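Long-range contacts in protein TP_0956 (Treponema pallidum subsp. pallidum, PDB 3U64), which is a lipoprotein that probably acts as the tetratricopeptide-repeat T-component of a TRAP transporter and probably works through protein-protein interaction: residues A[78-83]-A[108-113]; A[113-118]-A[160-165]; A[156-161]-A[183-188]. One frame throughout, in Å; residues are numbered along the deposited sequence.

In the fold
The three contacts follow one another along the chain and step from helix to helix. Contact 1 joins helix 66-89 to helix 96-124. Contact 2 joins helix 96-124 to helix 152-166, and contact 3 joins helix 152-166 to helix 176-192. Neighbouring contacts share a helix. Gly113 belongs to contacts 1 and 2, and Thr160 and Gly161 to contacts 2 and 3. The centres of contacts 1 and 2 lie about 8 Å apart, as do those of contacts 2 and 3, while contacts 1 and 3 are about 15 Å apart. Together they form a continuous run of buried contacts across the all-helical fold, consistent with the stacked helices of a tetratricopeptide-repeat protein.

Contact 1: residues A[78-83]-A[108-113]; sequences MYANAF and KLYLRG
Tyr79 meets Leu109 at the edge of its ring. Leu109 CD1 lies near the ring plane, 4.1 Å from Tyr79 CD2. The tyrosine CB does not point at the other helix, but CG is anti to the backbone N (chi1 -177°) and carries the ring to where CD2 meets the leucine. One face of its ring carries CB of Phe83, a residue of the same helix. Leu52 of helix 41-61 and Leu43 of a neighbouring subunit also pack on Tyr79.

Ala80 is the next residue and points toward helix 96-124. Its CB sits between two side chains. It is 3.7 Å from Leu109 CB and 3.5 Å from Tyr110 CE1. The methyl group lies over one face of the Tyr110 ring, 28° off the ring normal. This is a CH-pi contact, with Ala80 CB 3.9 Å from the ring centroid. A small residue here lets the backbones come close, and the CA atoms of Ala80 and Leu109 are 5.8 Å apart.

Asn81 meets the far end of the same tyrosine. Tyr110 OH packs tightly against its backbone and the root of its side chain, 3.1 Å from Asn81 CA and 3.2 Å from Asn81 CB. Asn81 N is also near this hydroxyl, but the angle is too poor for a hydrogen bond. Tyr110 OH instead bonds to Gln85 OE1, one turn further along helix 66-89. The ring of Tyr110 therefore reaches across to the opposite helix and is held there at its polar end. Asn81 itself is exposed, and its side chain is near a bound sulfate ion, probably from the crystallisation liquor.

The two segments run antiparallel at 157°, with their axes 8.7 Å apart. They belong to consecutive helices joined by a short connection. This is an antiparallel helical hairpin, consistent with the tetratricopeptide-repeat character of the protein.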
loop_
_atom_site.group_PDB
_atom_site.type_symbol
_atom_site.label_atom_id
_atom_site.label_comp_id
_atom_site.label_asym_id
_atom_site.label_seq_id
_atom_site.Cartn_x
_atom_site.Cartn_y
_atom_site.Cartn_z
ATOM N N MET A 78 9.385 -6.106 -13.522
ATOM C CA MET A 78 10.066 -6.423 -12.262
ATOM C C MET A 78 9.070 -6.605 -11.134
ATOM O O MET A 78 9.184 -7.536 -10.334
ATOM C CB MET A 78 11.057 -5.325 -11.902
ATOM C CG MET A 78 12.022 -5.038 -13.040
ATOM S SD MET A 78 13.329 -3.888 -12.558
ATOM C CE MET A 78 14.386 -5.002 -11.622
ATOM N N TYR A 79 8.097 -5.705 -11.058
ATOM C CA TYR A 79 7.027 -5.893 -10.103
ATOM C C TYR A 79 6.317 -7.227 -10.344
ATOM O O TYR A 79 6.091 -7.994 -9.409
ATOM C CB TYR A 79 6.017 -4.762 -10.190
ATOM C CG TYR A 79 4.938 -4.883 -9.162
ATOM C CD1 TYR A 79 5.154 -4.454 -7.861
ATOM C CD2 TYR A 79 3.697 -5.433 -9.486
ATOM C CE1 TYR A 79 4.171 -4.560 -6.900
ATOM C CE2 TYR A 79 2.699 -5.540 -8.537
ATOM C CZ TYR A 79 2.944 -5.103 -7.238
ATOM O OH TYR A 79 1.965 -5.214 -6.274
ATOM N N ALA A 80 5.954 -7.508 -11.590
ATOM C CA ALA A 80 5.208 -8.738 -11.853
ATOM C C ALA A 80 5.973 -9.945 -11.325
ATOM O O ALA A 80 5.395 -10.856 -10.743
ATOM C CB ALA A 80 4.928 -8.898 -13.329
ATOM N N ASN A 81 7.282 -9.951 -11.527
ATOM C CA ASN A 81 8.074 -11.082 -11.084
ATOM C C ASN A 81 8.214 -11.139 -9.569
ATOM O O ASN A 81 7.834 -12.114 -8.927
ATOM C CB ASN A 81 9.464 -11.051 -11.702
ATOM C CG ASN A 81 10.376 -12.105 -11.099
ATOM O OD1 ASN A 81 9.909 -13.118 -10.590
ATOM N ND2 ASN A 81 11.673 -11.864 -11.143
ATOM N N ALA A 82 8.782 -10.082 -9.009
ATOM C CA ALA A 82 9.119 -10.068 -7.593
ATOM C C ALA A 82 7.899 -10.070 -6.672
ATOM O O ALA A 82 7.936 -10.682 -5.617
ATOM C CB ALA A 82 10.031 -8.883 -7.277
ATOM N N PHE A 83 6.814 -9.402 -7.062
ATOM C CA PHE A 83 5.717 -9.216 -6.114
ATOM C C PHE A 83 4.381 -9.832 -6.505
ATOM O O PHE A 83 3.408 -9.740 -5.760
ATOM C CB PHE A 83 5.597 -7.738 -5.719
ATOM C CG PHE A 83 6.855 -7.205 -5.096
ATOM C CD1 PHE A 83 7.235 -7.620 -3.825
ATOM C CD2 PHE A 83 7.685 -6.334 -5.792
ATOM C CE1 PHE A 83 8.414 -7.162 -3.246
ATOM C CE2 PHE A 83 8.877 -5.866 -5.223
ATOM C CZ PHE A 83 9.238 -6.279 -3.955
ATOM N N LYS A 108 -0.522 -11.057 -17.274
ATOM C CA LYS A 108 -1.065 -9.814 -17.828
ATOM C C LYS A 108 -0.160 -8.617 -17.565
ATOM O O LYS A 108 -0.020 -7.743 -18.410
ATOM C CB LYS A 108 -2.483 -9.540 -17.301
ATOM C CG LYS A 108 -3.531 -10.529 -17.826
ATOM C CD LYS A 108 -4.931 -10.161 -17.352
ATOM C CE LYS A 108 -5.955 -11.217 -17.736
ATOM N NZ LYS A 108 -5.943 -12.372 -16.790
ATOM N N LEU A 109 0.448 -8.584 -16.388
ATOM C CA LEU A 109 1.401 -7.530 -16.047
ATOM C C LEU A 109 2.696 -7.616 -16.881
ATOM O O LEU A 109 3.220 -6.591 -17.323
ATOM C CB LEU A 109 1.704 -7.538 -14.543
ATOM C CG LEU A 109 0.570 -7.066 -13.614
ATOM C CD1 LEU A 109 1.053 -6.938 -12.192
ATOM C CD2 LEU A 109 -0.055 -5.740 -14.036
ATOM N N TYR A 110 3.215 -8.823 -17.098
ATOM C CA TYR A 110 4.365 -8.970 -17.992
ATOM C C TYR A 110 4.047 -8.359 -19.360
ATOM O O TYR A 110 4.846 -7.608 -19.932
ATOM C CB TYR A 110 4.742 -10.441 -18.159
ATOM C CG TYR A 110 5.461 -11.024 -16.962
ATOM C CD1 TYR A 110 6.455 -10.300 -16.300
ATOM C CD2 TYR A 110 5.146 -12.300 -16.486
ATOM C CE1 TYR A 110 7.119 -10.835 -15.203
ATOM C CE2 TYR A 110 5.810 -12.842 -15.387
ATOM C CZ TYR A 110 6.794 -12.107 -14.755
ATOM O OH TYR A 110 7.453 -12.623 -13.673
ATOM N N LEU A 111 2.858 -8.663 -19.865
ATOM C CA LEU A 111 2.499 -8.264 -21.202
ATOM C C LEU A 111 2.271 -6.766 -21.270
ATOM O O LEU A 111 2.614 -6.138 -22.271
ATOM C CB LEU A 111 1.261 -9.010 -21.672
ATOM C CG LEU A 111 1.413 -10.499 -21.973
ATOM C CD1 LEU A 111 0.034 -11.110 -22.174
ATOM C CD2 LEU A 111 2.253 -10.726 -23.200
ATOM N N ARG A 112 1.698 -6.187 -20.216
ATOM C CA ARG A 112 1.505 -4.736 -20.187
ATOM C C ARG A 112 2.878 -4.078 -20.165
ATOM O O ARG A 112 3.116 -3.097 -20.868
ATOM C CB ARG A 112 0.673 -4.301 -18.969
ATOM C CG ARG A 112 0.451 -2.781 -18.842
ATOM C CD ARG A 112 -0.078 -2.384 -17.460
ATOM N NE ARG A 112 -1.354 -3.036 -17.166
ATOM C CZ ARG A 112 -2.084 -2.825 -16.073
ATOM N NH1 ARG A 112 -1.682 -1.971 -15.147
ATOM N NH2 ARG A 112 -3.221 -3.475 -15.905
ATOM N N GLY A 113 3.773 -4.632 -19.343
ATOM C CA GLY A 113 5.141 -4.157 -19.245
ATOM C C GLY A 113 5.863 -4.266 -20.576
ATOM O O GLY A 113 6.499 -3.309 -21.027
#

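Contact 2: residues A[113-118]-A[160-165]; sequences GARYAL and TGYVAA
Tyr162 lays one face of its ring over the methyl group of Ala114. Ala114 CB is offset toward the rim, 3.6 Å from Tyr162 CE1. It lies 4.0 Å from the ring centroid and 27° off the normal, which makes a CH-pi contact. The tyrosine CG stands beside its backbone N, anti to the carbonyl carbon, and this brings the ring across to Ala114.

Beside the tyrosine, Gly161 lets the backbones approach. With no side chain between them, Ala114 CB comes to 3.9 Å from Gly161 CA. The CA atoms of these two residues are only 4.7 Å apart.

The phenol end reaches further along helix 96-124. Tyr162 OH is 3.6 Å from Arg115 CG and 4.2 Å from Leu118 CD2. The arginine chain is extended from CG to NE and crosses the tyrosine at about a right angle. The guanidinium and ring planes are 17° apart. The contact is made by the aliphatic part of the arginine, and no hydrogen bond joins the two residues. Arg115 NE is buried here without a polar partner in the model.

Leu111, a turn earlier on helix 96-124, and Ala182 of helix 176-192 also touch Tyr162. The segments run antiparallel at 162°. Two short helices intervene along the chain, so the pair is not a simple hairpin. Close alanine-glycine packing flanked by a tyrosine joins them within the stacked-helix core of a tetratricopeptide-repeat fold.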
loop_
_atom_site.group_PDB
_atom_site.type_symbol
_atom_site.label_atom_id
_atom_site.label_comp_id
_atom_site.label_asym_id
_atom_site.label_seq_id
_atom_site.Cartn_x
_atom_site.Cartn_y
_atom_site.Cartn_z
ATOM N N GLY A 113 3.773 -4.632 -19.343
ATOM C CA GLY A 113 5.141 -4.157 -19.245
ATOM C C GLY A 113 5.863 -4.266 -20.576
ATOM O O GLY A 113 6.499 -3.309 -21.027
ATOM N N ALA A 114 5.747 -5.417 -21.234
ATOM C CA ALA A 114 6.437 -5.588 -22.518
ATOM C C ALA A 114 5.934 -4.602 -23.562
ATOM O O ALA A 114 6.717 -4.079 -24.355
ATOM C CB ALA A 114 6.308 -7.000 -23.030
ATOM N N ARG A 115 4.625 -4.350 -23.550
ATOM C CA ARG A 115 3.998 -3.475 -24.530
ATOM C C ARG A 115 4.347 -2.003 -24.293
ATOM O O ARG A 115 4.468 -1.221 -25.242
ATOM C CB ARG A 115 2.476 -3.664 -24.528
ATOM C CG ARG A 115 2.043 -5.026 -25.025
ATOM C CD ARG A 115 0.528 -5.219 -25.009
ATOM N NE ARG A 115 0.212 -6.647 -24.990
ATOM C CZ ARG A 115 -0.991 -7.160 -25.220
ATOM N NH1 ARG A 115 -2.012 -6.357 -25.504
ATOM N NH2 ARG A 115 -1.169 -8.477 -25.179
ATOM N N TYR A 116 4.466 -1.622 -23.024
ATOM C CA TYR A 116 4.943 -0.289 -22.684
ATOM C C TYR A 116 6.371 -0.071 -23.196
ATOM O O TYR A 116 6.665 0.966 -23.783
ATOM C CB TYR A 116 4.883 -0.060 -21.172
ATOM C CG TYR A 116 3.527 0.368 -20.670
ATOM C CD1 TYR A 116 2.653 1.085 -21.478
ATOM C CD2 TYR A 116 3.126 0.074 -19.379
ATOM C CE1 TYR A 116 1.398 1.481 -21.007
ATOM C CE2 TYR A 116 1.887 0.467 -18.900
ATOM C CZ TYR A 116 1.032 1.166 -19.709
ATOM O OH TYR A 116 -0.190 1.547 -19.212
ATOM N N ALA A 117 7.255 -1.046 -22.985
ATOM C CA ALA A 117 8.652 -0.901 -23.420
ATOM C C ALA A 117 8.736 -0.902 -24.939
ATOM O O ALA A 117 9.523 -0.159 -25.547
ATOM C CB ALA A 117 9.547 -1.998 -22.818
ATOM N N LEU A 118 7.899 -1.725 -25.555
ATOM C CA LEU A 118 7.852 -1.809 -27.011
ATOM C C LEU A 118 7.509 -0.443 -27.627
ATOM O O LEU A 118 7.884 -0.157 -28.767
ATOM C CB LEU A 118 6.826 -2.858 -27.427
ATOM C CG LEU A 118 6.559 -3.075 -28.914
ATOM C CD1 LEU A 118 7.846 -3.500 -29.638
ATOM C CD2 LEU A 118 5.452 -4.109 -29.091
ATOM N N THR A 160 12.137 -9.932 -22.701
ATOM C CA THR A 160 11.992 -10.574 -21.384
ATOM C C THR A 160 10.532 -10.624 -20.949
ATOM O O THR A 160 10.076 -11.642 -20.448
ATOM C CB THR A 160 12.808 -9.857 -20.328
ATOM O OG1 THR A 160 14.199 -9.946 -20.674
ATOM C CG2 THR A 160 12.572 -10.447 -18.923
ATOM N N GLY A 161 9.805 -9.519 -21.144
ATOM C CA GLY A 161 8.399 -9.457 -20.781
ATOM C C GLY A 161 7.596 -10.545 -21.468
ATOM O O GLY A 161 6.796 -11.248 -20.843
ATOM N N TYR A 162 7.827 -10.710 -22.764
ATOM C CA TYR A 162 7.088 -11.709 -23.529
ATOM C C TYR A 162 7.464 -13.149 -23.139
ATOM O O TYR A 162 6.588 -13.996 -22.979
ATOM C CB TYR A 162 7.225 -11.469 -25.041
ATOM C CG TYR A 162 6.297 -10.390 -25.580
ATOM C CD1 TYR A 162 6.790 -9.151 -25.976
ATOM C CD2 TYR A 162 4.928 -10.609 -25.681
ATOM C CE1 TYR A 162 5.948 -8.157 -26.462
ATOM C CE2 TYR A 162 4.075 -9.626 -26.187
ATOM C CZ TYR A 162 4.589 -8.402 -26.570
ATOM O OH TYR A 162 3.747 -7.412 -27.062
ATOM N N VAL A 163 8.757 -13.411 -22.969
ATOM C CA VAL A 163 9.218 -14.712 -22.499
ATOM C C VAL A 163 8.700 -15.039 -21.093
ATOM O O VAL A 163 8.368 -16.189 -20.804
ATOM C CB VAL A 163 10.764 -14.789 -22.504
ATOM C CG1 VAL A 163 11.241 -15.907 -21.623
ATOM C CG2 VAL A 163 11.279 -14.964 -23.935
ATOM N N ALA A 164 8.636 -14.035 -20.213
ATOM C CA ALA A 164 8.120 -14.268 -18.869
ATOM C C ALA A 164 6.608 -14.550 -18.944
ATOM O O ALA A 164 6.088 -15.380 -18.183
ATOM C CB ALA A 164 8.429 -13.094 -17.927
ATOM N N ALA A 165 5.907 -13.896 -19.877
ATOM C CA ALA A 165 4.469 -14.173 -20.017
ATOM C C ALA A 165 4.240 -15.581 -20.556
ATOM O O ALA A 165 3.325 -16.279 -20.118
ATOM C CB ALA A 165 3.765 -13.124 -20.902
#

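Contact 3: residues A[156-161]-A[183-188]; sequences YWVGTG and VMMLER
A chi1 of -72° sets Leu186 CG anti to the carbonyl carbon, and CG then lies 3.9 Å from Gly159 CA. In neighbouring Met185 the chain is bent at chi3 (-109°). The bend places CE 3.7 Å from Val158 CG1. Met185 SD touches the same methyl group, so the tip of the methionine lies against one branch of the valine. The other branch of Val158 faces helix 96-124, where Ala117 and Leu118 pack on it.

Leu186 lies against the backbone of Gly159, which has no side chain to hold the helices apart. The CA atoms of Gly159 and Leu186 are 5.5 Å apart. The two methyl groups of the leucine take different neighbours. CD1 rests against the carbonyl group of Gly159. CD2 is 3.6 Å from Tyr156 O and 4.2 Å from Tyr156 CD1, and it also approaches Thr160 OG1 at 4.1 Å.

The polar atoms beside CD2 are satisfied within their own helix. Tyr156 O accepts hydrogen bonds from Thr160 OG1 (2.7 Å) and from Thr160 N, on opposite faces of the carbonyl plane. Two donors thus grip this oxygen. The threonine hydroxyl also lies over one face of the Tyr156 ring, toward its rim. Val204 of helix 196-211 packs on both Tyr156 and Thr160.

No hydrogen bond crosses between the segments, which meet through apolar groups and backbone. Their directions differ by 146°, and their axes approach to 8.0 Å. The arrangement is a close, roughly antiparallel packing of neighbouring helices, with a leucine seated on a glycine, in an alpha-helical fold of the tetratricopeptide-repeat class.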
loop_
_atom_site.group_PDB
_atom_site.type_symbol
_atom_site.label_atom_id
_atom_site.label_comp_id
_atom_site.label_asym_id
_atom_site.label_seq_id
_atom_site.Cartn_x
_atom_site.Cartn_y
_atom_site.Cartn_z
ATOM N N TYR A 156 15.850 -5.897 -24.713
ATOM C CA TYR A 156 16.003 -6.812 -23.593
ATOM C C TYR A 156 14.713 -6.893 -22.786
ATOM O O TYR A 156 14.266 -7.983 -22.456
ATOM C CB TYR A 156 17.170 -6.386 -22.688
ATOM C CG TYR A 156 17.172 -7.094 -21.330
ATOM C CD1 TYR A 156 17.511 -8.436 -21.222
ATOM C CD2 TYR A 156 16.823 -6.419 -20.165
ATOM C CE1 TYR A 156 17.497 -9.091 -20.003
ATOM C CE2 TYR A 156 16.806 -7.068 -18.930
ATOM C CZ TYR A 156 17.138 -8.406 -18.857
ATOM O OH TYR A 156 17.127 -9.068 -17.643
ATOM N N TRP A 157 14.128 -5.737 -22.468
ATOM C CA TRP A 157 12.953 -5.692 -21.608
ATOM C C TRP A 157 11.691 -6.209 -22.306
ATOM O O TRP A 157 10.938 -6.984 -21.724
ATOM C CB TRP A 157 12.776 -4.297 -20.975
ATOM C CG TRP A 157 13.714 -4.159 -19.788
ATOM C CD1 TRP A 157 14.853 -3.411 -19.717
ATOM C CD2 TRP A 157 13.616 -4.864 -18.536
ATOM N NE1 TRP A 157 15.447 -3.577 -18.486
ATOM C CE2 TRP A 157 14.724 -4.477 -17.754
ATOM C CE3 TRP A 157 12.692 -5.772 -18.004
ATOM C CZ2 TRP A 157 14.925 -4.957 -16.450
ATOM C CZ3 TRP A 157 12.905 -6.264 -16.708
ATOM C CH2 TRP A 157 14.015 -5.853 -15.951
ATOM N N VAL A 158 11.505 -5.829 -23.569
ATOM C CA VAL A 158 10.386 -6.321 -24.371
ATOM C C VAL A 158 10.468 -7.839 -24.507
ATOM O O VAL A 158 9.505 -8.551 -24.204
ATOM C CB VAL A 158 10.353 -5.671 -25.787
ATOM C CG1 VAL A 158 9.317 -6.343 -26.646
ATOM C CG2 VAL A 158 10.060 -4.183 -25.681
ATOM N N GLY A 159 11.627 -8.333 -24.939
ATOM C CA GLY A 159 11.821 -9.764 -25.102
ATOM C C GLY A 159 11.603 -10.495 -23.781
ATOM O O GLY A 159 10.966 -11.561 -23.733
ATOM N N THR A 160 12.137 -9.932 -22.701
ATOM C CA THR A 160 11.992 -10.574 -21.384
ATOM C C THR A 160 10.532 -10.624 -20.949
ATOM O O THR A 160 10.076 -11.642 -20.448
ATOM C CB THR A 160 12.808 -9.857 -20.328
ATOM O OG1 THR A 160 14.199 -9.946 -20.674
ATOM C CG2 THR A 160 12.572 -10.447 -18.923
ATOM N N GLY A 161 9.805 -9.519 -21.144
ATOM C CA GLY A 161 8.399 -9.457 -20.781
ATOM C C GLY A 161 7.596 -10.545 -21.468
ATOM O O GLY A 161 6.796 -11.248 -20.843
ATOM N N VAL A 183 12.164 -13.702 -28.745
ATOM C CA VAL A 183 13.476 -14.316 -28.700
ATOM C C VAL A 183 14.402 -13.680 -29.723
ATOM O O VAL A 183 15.557 -13.404 -29.404
ATOM C CB VAL A 183 13.401 -15.839 -28.903
ATOM C CG1 VAL A 183 14.803 -16.438 -28.948
ATOM C CG2 VAL A 183 12.582 -16.475 -27.774
ATOM N N MET A 184 13.896 -13.419 -30.932
ATOM C CA MET A 184 14.705 -12.757 -31.955
ATOM C C MET A 184 15.158 -11.362 -31.499
ATOM O O MET A 184 16.277 -10.938 -31.797
ATOM C CB MET A 184 13.971 -12.681 -33.307
ATOM C CG MET A 184 13.702 -14.035 -33.975
ATOM S SD MET A 184 15.196 -15.038 -34.229
ATOM C CE MET A 184 14.973 -16.295 -32.960
ATOM N N MET A 185 14.304 -10.654 -30.765
ATOM C CA MET A 185 14.714 -9.389 -30.159
ATOM C C MET A 185 15.828 -9.609 -29.137
ATOM O O MET A 185 16.813 -8.873 -29.109
ATOM C CB MET A 185 13.535 -8.648 -29.523
ATOM C CG MET A 185 12.482 -8.161 -30.531
ATOM S SD MET A 185 11.220 -7.098 -29.761
ATOM C CE MET A 185 9.789 -8.163 -29.799
ATOM N N LEU A 186 15.681 -10.625 -28.300
ATOM C CA LEU A 186 16.740 -10.940 -27.344
ATOM C C LEU A 186 18.051 -11.299 -28.075
ATOM O O LEU A 186 19.132 -10.783 -27.746
ATOM C CB LEU A 186 16.287 -12.059 -26.393
ATOM C CG LEU A 186 15.224 -11.650 -25.360
ATOM C CD1 LEU A 186 14.667 -12.861 -24.643
ATOM C CD2 LEU A 186 15.769 -10.653 -24.340
ATOM N N GLU A 187 17.951 -12.155 -29.089
ATOM C CA GLU A 187 19.129 -12.534 -29.865
ATOM C C GLU A 187 19.753 -11.358 -30.595
ATOM O O GLU A 187 20.969 -11.321 -30.781
ATOM C CB GLU A 187 18.809 -13.646 -30.852
ATOM C CG GLU A 187 18.509 -14.938 -30.155
ATOM C CD GLU A 187 18.232 -16.048 -31.120
ATOM O OE1 GLU A 187 18.357 -15.826 -32.349
ATOM O OE2 GLU A 187 17.883 -17.147 -30.648
ATOM N N ARG A 188 18.937 -10.390 -30.992
ATOM C CA ARG A 188 19.484 -9.204 -31.641
ATOM C C ARG A 188 20.256 -8.322 -30.650
ATOM O O ARG A 188 21.309 -7.788 -30.990
ATOM C CB ARG A 188 18.394 -8.403 -32.347
ATOM C CG ARG A 188 18.894 -7.099 -32.923
ATOM C CD ARG A 188 19.919 -7.298 -34.048
ATOM N NE ARG A 188 20.240 -5.998 -34.649
ATOM C CZ ARG A 188 21.336 -5.721 -35.353
ATOM N NH1 ARG A 188 22.244 -6.656 -35.576
ATOM N NH2 ARG A 188 21.526 -4.501 -35.837
#